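Local coordinates for heme utilization cystosolic carrier protein HutX (Pectobacterium carotovorum, PDB 2PH0) that probably binds heme and carries it through the cytosol during heme utilisation, at residues Leu9-Ala21 and Ile108-Thr120. Sequence-based numbering, arbitrary orientation.
Sequences LATNPDGTLEDIA and IAFIERKFMGMDT
The loop that links helices 5-10 and 17-23 is pinned to the beta hairpin of strands 107-115 and 118-126 by Arg-113, whose guanidinium gathers two loop carbonyls. Arg-113 NH2 bonds to Gly-15 O at 2.8 Å, nearly straight and in the guanidinium plane, and to Pro-13 O at 2.9 Å, more bent (N-H...O 132°) and met from above the carbonyl plane. A water donates to Pro-13 O and accepts from Arg-113 NE, so NE reaches the loop through the water while NH2 bonds it directly; together they restrict the rotation of the guanidinium. The bend at chi3 (-71°) turns the head of Arg-113 against Leu-17, which slides past it in the opposite direction and sets CD2 over the centre of one guanidinium face, 3.6 Å from Arg-113 CZ. The other methyl, Leu-17 CD1, meets Ile-111 CD1 tip to tip, at 4.2 Å.

Strands 107-115 and 118-126 are neighbours in the six-stranded antiparallel sheet, and a type I' turn from Phe-115 to Met-118 joins them. At this turn the selenomethionine Met-116 sends its backbone N to Asp-14 O (3.3 Å). Phe-115, with CG anti to the backbone N (chi1 178°), brings CD1 to 3.3 Å from Asp-14 O and its ring edge to Gly-15 O. Alongside it, pointing the same way, Thr-16 lays CG2 at 3.8 Å from Phe-115 CE1. The other branch of Thr-16 serves the helix: OG1 is the N-cap acceptor for Asp-19 N and donates to Asp-19 OD2 from above the carboxylate plane. On the hairpin, Thr-120 OG1 and N grip Arg-113 O from opposite faces of its plane.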
ATOM      1  N   LEU B   9      16.591  -1.797 -21.645  1.00 22.06           N
ATOM      2  CA  LEU B   9      15.706  -2.899 -21.294  1.00 23.90           C
ATOM      3  C   LEU B   9      16.005  -4.183 -22.048  1.00 23.61           C
ATOM      4  O   LEU B   9      15.787  -5.275 -21.529  1.00 27.70           O
ATOM      5  CB  LEU B   9      14.246  -2.477 -21.496  1.00 24.49           C
ATOM      6  CG  LEU B   9      13.833  -1.330 -20.569  1.00 26.65           C
ATOM      7  CD1 LEU B   9      12.393  -0.916 -20.850  1.00 22.54           C
ATOM      8  CD2 LEU B   9      13.997  -1.771 -19.122  1.00 24.35           C
ATOM      9  N   ALA B  10      16.523  -4.056 -23.263  1.00 26.05           N
ATOM     10  CA  ALA B  10      16.858  -5.232 -24.059  1.00 26.70           C
ATOM     11  C   ALA B  10      18.085  -5.968 -23.507  1.00 26.24           C
ATOM     12  O   ALA B  10      18.347  -7.113 -23.883  1.00 29.17           O
ATOM     13  CB  ALA B  10      17.093  -4.831 -25.504  1.00 27.38           C
ATOM     14  N   THR B  11      18.837  -5.314 -22.626  1.00 24.19           N
ATOM     15  CA  THR B  11      20.014  -5.938 -22.026  1.00 29.30           C
ATOM     16  C   THR B  11      19.551  -6.714 -20.800  1.00 29.05           C
ATOM     17  O   THR B  11      20.353  -7.290 -20.072  1.00 33.77           O
ATOM     18  CB  THR B  11      21.067  -4.901 -21.585  1.00 26.93           C
ATOM     19  OG1 THR B  11      20.553  -4.119 -20.499  1.00 23.60           O
ATOM     20  CG2 THR B  11      21.424  -3.985 -22.741  1.00 24.35           C
ATOM     21  N   ASN B  12      18.241  -6.708 -20.584  1.00 28.54           N
ATOM     22  CA  ASN B  12      17.622  -7.406 -19.466  1.00 26.43           C
ATOM     23  C   ASN B  12      18.194  -7.073 -18.095  1.00 27.23           C
ATOM     24  O   ASN B  12      18.802  -7.923 -17.447  1.00 31.02           O
ATOM     25  CB  ASN B  12      17.702  -8.919 -19.683  1.00 34.34           C
ATOM     26  CG  ASN B  12      17.135  -9.345 -21.017  1.00 33.64           C
ATOM     27  OD1 ASN B  12      16.042  -8.930 -21.400  1.00 47.15           O
ATOM     28  ND2 ASN B  12      17.874 -10.187 -21.732  1.00 49.28           N
ATOM     29  N   PRO B  13      18.002  -5.831 -17.625  1.00 25.78           N
ATOM     30  CA  PRO B  13      18.525  -5.462 -16.307  1.00 27.94           C
ATOM     31  C   PRO B  13      17.736  -6.210 -15.228  1.00 29.89           C
ATOM     32  O   PRO B  13      16.548  -6.482 -15.407  1.00 33.79           O
ATOM     33  CB  PRO B  13      18.306  -3.953 -16.266  1.00 25.95           C
ATOM     34  CG  PRO B  13      17.044  -3.787 -17.053  1.00 27.65           C
ATOM     35  CD  PRO B  13      17.260  -4.712 -18.232  1.00 25.44           C
ATOM     36  N   ASP B  14      18.392  -6.551 -14.122  1.00 33.85           N
ATOM     37  CA  ASP B  14      17.728  -7.287 -13.049  1.00 35.90           C
ATOM     38  C   ASP B  14      17.455  -6.483 -11.783  1.00 34.86           C
ATOM     39  O   ASP B  14      17.237  -7.060 -10.716  1.00 36.61           O
ATOM     40  CB  ASP B  14      18.536  -8.536 -12.684  1.00 40.04           C
ATOM     41  CG  ASP B  14      19.998  -8.233 -12.438  1.00 44.09           C
ATOM     42  OD1 ASP B  14      20.289  -7.253 -11.720  1.00 36.88           O
ATOM     43  OD2 ASP B  14      20.856  -8.979 -12.957  1.00 52.71           O
ATOM     44  N   GLY B  15      17.482  -5.160 -11.894  1.00 30.66           N
ATOM     45  CA  GLY B  15      17.202  -4.325 -10.739  1.00 30.25           C
ATOM     46  C   GLY B  15      15.716  -4.029 -10.750  1.00 30.33           C
ATOM     47  O   GLY B  15      14.973  -4.712 -11.446  1.00 24.34           O
ATOM     48  N   THR B  16      15.270  -3.037  -9.987  1.00 28.78           N
ATOM     49  CA  THR B  16      13.853  -2.697  -9.982  1.00 24.77           C
ATOM     50  C   THR B  16      13.577  -1.812 -11.185  1.00 24.10           C
ATOM     51  O   THR B  16      14.430  -1.018 -11.595  1.00 20.66           O
ATOM     52  CB  THR B  16      13.444  -1.908  -8.728  1.00 27.71           C
ATOM     53  OG1 THR B  16      14.136  -0.653  -8.715  1.00 24.66           O
ATOM     54  CG2 THR B  16      13.767  -2.694  -7.472  1.00 30.31           C
ATOM     55  N   LEU B  17      12.386  -1.944 -11.752  1.00 21.02           N
ATOM     56  CA  LEU B  17      12.028  -1.130 -12.896  1.00 21.09           C
ATOM     57  C   LEU B  17      11.818   0.297 -12.401  1.00 24.51           C
ATOM     58  O   LEU B  17      11.888   1.257 -13.174  1.00 24.37           O
ATOM     59  CB  LEU B  17      10.758  -1.679 -13.555  1.00 22.84           C
ATOM     60  CG  LEU B  17      10.898  -3.102 -14.119  1.00 20.66           C
ATOM     61  CD1 LEU B  17       9.588  -3.548 -14.737  1.00 25.41           C
ATOM     62  CD2 LEU B  17      12.015  -3.138 -15.162  1.00 26.56           C
ATOM     63  N   GLU B  18      11.566   0.432 -11.101  1.00 27.42           N
ATOM     64  CA  GLU B  18      11.365   1.748 -10.509  1.00 26.19           C
ATOM     65  C   GLU B  18      12.611   2.603 -10.654  1.00 27.62           C
ATOM     66  O   GLU B  18      12.519   3.795 -10.955  1.00 24.40           O
ATOM     67  CB  GLU B  18      11.019   1.642  -9.021  1.00 28.55           C
ATOM     68  CG  GLU B  18       9.560   1.374  -8.723  1.00 25.98           C
ATOM     69  CD  GLU B  18       9.187  -0.081  -8.857  1.00 25.46           C
ATOM     70  OE1 GLU B  18      10.081  -0.917  -9.142  1.00 26.82           O
ATOM     71  OE2 GLU B  18       7.990  -0.387  -8.677  1.00 25.51           O
ATOM     72  N   ASP B  19      13.776   2.002 -10.430  1.00 27.06           N
ATOM     73  CA  ASP B  19      15.032   2.735 -10.547  1.00 28.67           C
ATOM     74  C   ASP B  19      15.322   3.116 -11.992  1.00 26.57           C
ATOM     75  O   ASP B  19      15.934   4.146 -12.263  1.00 24.80           O
ATOM     76  CB  ASP B  19      16.195   1.920  -9.974  1.00 30.53           C
ATOM     77  CG  ASP B  19      16.085   1.725  -8.471  1.00 38.97           C
ATOM     78  OD1 ASP B  19      15.641   2.669  -7.781  1.00 37.49           O
ATOM     79  OD2 ASP B  19      16.450   0.636  -7.978  1.00 44.59           O
ATOM     80  N   ILE B  20      14.874   2.288 -12.926  1.00 23.65           N
ATOM     81  CA  ILE B  20      15.084   2.578 -14.333  1.00 19.35           C
ATOM     82  C   ILE B  20      14.209   3.757 -14.726  1.00 24.10           C
ATOM     83  O   ILE B  20      14.618   4.606 -15.513  1.00 25.35           O
ATOM     84  CB  ILE B  20      14.752   1.351 -15.205  1.00 25.58           C
ATOM     85  CG1 ILE B  20      15.732   0.219 -14.880  1.00 23.90           C
ATOM     86  CG2 ILE B  20      14.826   1.724 -16.679  1.00 18.79           C
ATOM     87  CD1 ILE B  20      15.386  -1.115 -15.511  1.00 25.00           C
ATOM     88  N   ALA B  21      13.005   3.811 -14.167  1.00 23.44           N
ATOM     89  CA  ALA B  21      12.090   4.902 -14.456  1.00 22.01           C
ATOM     90  C   ALA B  21      12.724   6.200 -13.978  1.00 24.23           C
ATOM     91  O   ALA B  21      12.659   7.224 -14.657  1.00 24.11           O
ATOM     92  CB  ALA B  21      10.759   4.679 -13.746  1.00 24.45           C
ATOM     93  N   ILE B 108      -2.719  -2.404 -17.322  1.00 14.88           N
ATOM     94  CA  ILE B 108      -2.381  -3.604 -16.572  1.00 16.01           C
ATOM     95  C   ILE B 108      -1.264  -4.287 -17.345  1.00 17.54           C
ATOM     96  O   ILE B 108      -1.310  -4.369 -18.574  1.00 17.62           O
ATOM     97  CB  ILE B 108      -3.583  -4.562 -16.441  1.00 14.09           C
ATOM     98  CG1 ILE B 108      -4.723  -3.872 -15.680  1.00 19.38           C
ATOM     99  CG2 ILE B 108      -3.161  -5.831 -15.699  1.00 16.50           C
ATOM    100  CD1 ILE B 108      -5.966  -4.737 -15.480  1.00 17.72           C
ATOM    101  N   ALA B 109      -0.250  -4.759 -16.633  1.00 14.71           N
ATOM    102  CA  ALA B 109       0.865  -5.424 -17.297  1.00 14.37           C
ATOM    103  C   ALA B 109       1.197  -6.758 -16.658  1.00 14.12           C
ATOM    104  O   ALA B 109       1.202  -6.894 -15.428  1.00 12.30           O
ATOM    105  CB  ALA B 109       2.110  -4.520 -17.277  1.00 10.56           C
ATOM    106  N   PHE B 110       1.465  -7.746 -17.511  1.00 11.06           N
ATOM    107  CA  PHE B 110       1.859  -9.076 -17.076  1.00 11.92           C
ATOM    108  C   PHE B 110       3.342  -9.139 -17.446  1.00 14.59           C
ATOM    109  O   PHE B 110       3.708  -9.152 -18.620  1.00 12.51           O
ATOM    110  CB  PHE B 110       1.053 -10.146 -17.818  1.00 14.85           C
ATOM    111  CG  PHE B 110      -0.388 -10.228 -17.383  1.00 15.25           C
ATOM    112  CD1 PHE B 110      -1.322  -9.291 -17.817  1.00 19.12           C
ATOM    113  CD2 PHE B 110      -0.806 -11.240 -16.528  1.00 14.40           C
ATOM    114  CE1 PHE B 110      -2.660  -9.371 -17.399  1.00 19.27           C
ATOM    115  CE2 PHE B 110      -2.135 -11.326 -16.106  1.00 15.95           C
ATOM    116  CZ  PHE B 110      -3.060 -10.388 -16.545  1.00 16.81           C
ATOM    117  N   ILE B 111       4.191  -9.156 -16.425  1.00 11.43           N
ATOM    118  CA  ILE B 111       5.633  -9.126 -16.627  1.00 12.23           C
ATOM    119  C   ILE B 111       6.343 -10.379 -16.160  1.00 17.50           C
ATOM    120  O   ILE B 111       6.158 -10.817 -15.029  1.00 13.78           O
ATOM    121  CB  ILE B 111       6.243  -7.932 -15.859  1.00 16.13           C
ATOM    122  CG1 ILE B 111       5.508  -6.642 -16.229  1.00 17.14           C
ATOM    123  CG2 ILE B 111       7.727  -7.813 -16.155  1.00 14.89           C
ATOM    124  CD1 ILE B 111       5.939  -5.440 -15.417  1.00 11.83           C
ATOM    125  N   GLU B 112       7.164 -10.950 -17.037  1.00 15.74           N
ATOM    126  CA  GLU B 112       7.948 -12.121 -16.682  1.00 13.85           C
ATOM    127  C   GLU B 112       9.398 -11.700 -16.913  1.00 16.70           C
ATOM    128  O   GLU B 112       9.827 -11.543 -18.052  1.00 19.80           O
ATOM    129  CB  GLU B 112       7.573 -13.315 -17.561  1.00 19.43           C
ATOM    130  CG  GLU B 112       6.178 -13.857 -17.274  1.00 16.68           C
ATOM    131  CD  GLU B 112       5.807 -15.074 -18.119  1.00 25.18           C
ATOM    132  OE1 GLU B 112       5.545 -14.919 -19.331  1.00 30.81           O
ATOM    133  OE2 GLU B 112       5.777 -16.190 -17.565  1.00 32.46           O
ATOM    134  N   ARG B 113      10.131 -11.480 -15.830  1.00 15.51           N
ATOM    135  CA  ARG B 113      11.524 -11.050 -15.940  1.00 21.05           C
ATOM    136  C   ARG B 113      12.330 -11.507 -14.732  1.00 22.77           C
ATOM    137  O   ARG B 113      11.774 -11.950 -13.733  1.00 22.15           O
ATOM    138  CB  ARG B 113      11.589  -9.519 -16.043  1.00 19.90           C
ATOM    139  CG  ARG B 113      11.012  -8.803 -14.825  1.00 26.70           C
ATOM    140  CD  ARG B 113      11.017  -7.292 -15.004  1.00 34.16           C
ATOM    141  NE  ARG B 113      12.362  -6.725 -14.950  1.00 23.48           N
ATOM    142  CZ  ARG B 113      12.954  -6.302 -13.839  1.00 30.27           C
ATOM    143  NH1 ARG B 113      12.322  -6.374 -12.673  1.00 22.99           N
ATOM    144  NH2 ARG B 113      14.179  -5.806 -13.894  1.00 23.97           N
ATOM    145  N   LYS B 114      13.649 -11.408 -14.824  1.00 26.05           N
ATOM    146  CA  LYS B 114      14.479 -11.802 -13.700  1.00 24.71           C
ATOM    147  C   LYS B 114      14.716 -10.639 -12.750  1.00 27.49           C
ATOM    148  O   LYS B 114      14.794  -9.489 -13.167  1.00 29.66           O
ATOM    149  CB  LYS B 114      15.826 -12.341 -14.185  1.00 31.66           C
ATOM    150  CG  LYS B 114      15.782 -13.769 -14.688  1.00 38.52           C
ATOM    151  CD  LYS B 114      17.177 -14.272 -15.016  1.00 42.66           C
ATOM    152  CE  LYS B 114      17.172 -15.769 -15.238  1.00 46.72           C
ATOM    153  NZ  LYS B 114      16.677 -16.476 -14.022  1.00 44.29           N
ATOM    154  N   PHE B 115      14.806 -10.954 -11.463  1.00 26.04           N
ATOM    155  CA  PHE B 115      15.081  -9.961 -10.436  1.00 30.52           C
ATOM    156  C   PHE B 115      16.061 -10.605  -9.472  1.00 33.22           C
ATOM    157  O   PHE B 115      15.772 -11.654  -8.895  1.00 32.41           O
ATOM    158  CB  PHE B 115      13.816  -9.568  -9.677  1.00 32.52           C
ATOM    159  CG  PHE B 115      14.063  -8.570  -8.580  1.00 38.89           C
ATOM    160  CD1 PHE B 115      14.532  -7.292  -8.875  1.00 33.83           C
ATOM    161  CD2 PHE B 115      13.846  -8.912  -7.248  1.00 42.78           C
ATOM    162  CE1 PHE B 115      14.785  -6.370  -7.858  1.00 45.10           C
ATOM    163  CE2 PHE B 115      14.094  -7.998  -6.223  1.00 43.36           C
ATOM    164  CZ  PHE B 115      14.564  -6.725  -6.529  1.00 44.08           C
HETATM  165  N   MSE B 116      17.220  -9.984  -9.295  1.00 31.63           N
HETATM  166  CA  MSE B 116      18.224 -10.542  -8.403  1.00 35.05           C
HETATM  167  C   MSE B 116      18.589 -11.943  -8.881  1.00 30.87           C
HETATM  168  O   MSE B 116      18.918 -12.818  -8.079  1.00 35.21           O
HETATM  169  CB  MSE B 116      17.683 -10.613  -6.973  1.00 39.82           C
HETATM  170  CG  MSE B 116      17.306  -9.272  -6.370  1.00 55.20           C
HETATM  171 SE   MSE B 116      18.830  -8.138  -6.092  1.00 92.81          SE
HETATM  172  CE  MSE B 116      19.559  -9.013  -4.529  1.00 71.13           C
ATOM    173  N   GLY B 117      18.501 -12.155 -10.192  1.00 30.81           N
ATOM    174  CA  GLY B 117      18.848 -13.441 -10.771  1.00 29.63           C
ATOM    175  C   GLY B 117      17.792 -14.533 -10.777  1.00 30.29           C
ATOM    176  O   GLY B 117      18.033 -15.617 -11.308  1.00 32.07           O
HETATM  177  N   MSE B 118      16.622 -14.265 -10.205  1.00 27.57           N
HETATM  178  CA  MSE B 118      15.568 -15.271 -10.177  1.00 31.88           C
HETATM  179  C   MSE B 118      14.372 -14.892 -11.034  1.00 24.51           C
HETATM  180  O   MSE B 118      14.001 -13.722 -11.110  1.00 18.49           O
HETATM  181  CB  MSE B 118      15.103 -15.510  -8.743  1.00 32.62           C
HETATM  182  CG  MSE B 118      16.174 -16.080  -7.839  1.00 45.70           C
HETATM  183 SE   MSE B 118      15.474 -16.432  -6.095  1.00 67.69          SE
HETATM  184  CE  MSE B 118      14.840 -18.232  -6.380  1.00 65.61           C
ATOM    185  N   ASP B 119      13.776 -15.888 -11.683  1.00 19.46           N
ATOM    186  CA  ASP B 119      12.610 -15.652 -12.525  1.00 21.47           C
ATOM    187  C   ASP B 119      11.451 -15.147 -11.680  1.00 21.36           C
ATOM    188  O   ASP B 119      11.147 -15.711 -10.630  1.00 18.13           O
ATOM    189  CB  ASP B 119      12.182 -16.937 -13.235  1.00 23.06           C
ATOM    190  CG  ASP B 119      13.188 -17.395 -14.269  1.00 31.74           C
ATOM    191  OD1 ASP B 119      13.725 -16.538 -14.998  1.00 32.48           O
ATOM    192  OD2 ASP B 119      13.431 -18.615 -14.360  1.00 40.18           O
ATOM    193  N   THR B 120      10.809 -14.080 -12.141  1.00 20.94           N
ATOM    194  CA  THR B 120       9.675 -13.516 -11.425  1.00 15.63           C
ATOM    195  C   THR B 120       8.543 -13.270 -12.408  1.00 13.58           C
ATOM    196  O   THR B 120       8.765 -13.075 -13.603  1.00 15.80           O
ATOM    197  CB  THR B 120      10.048 -12.185 -10.712  1.00 22.47           C
ATOM    198  OG1 THR B 120      10.180 -11.129 -11.673  1.00 26.24           O
ATOM    199  CG2 THR B 120      11.368 -12.342  -9.961  1.00 22.24           C
TER
HETATM  200  O   HOH W   1      14.375  -6.301 -16.872  1.00 38.54           O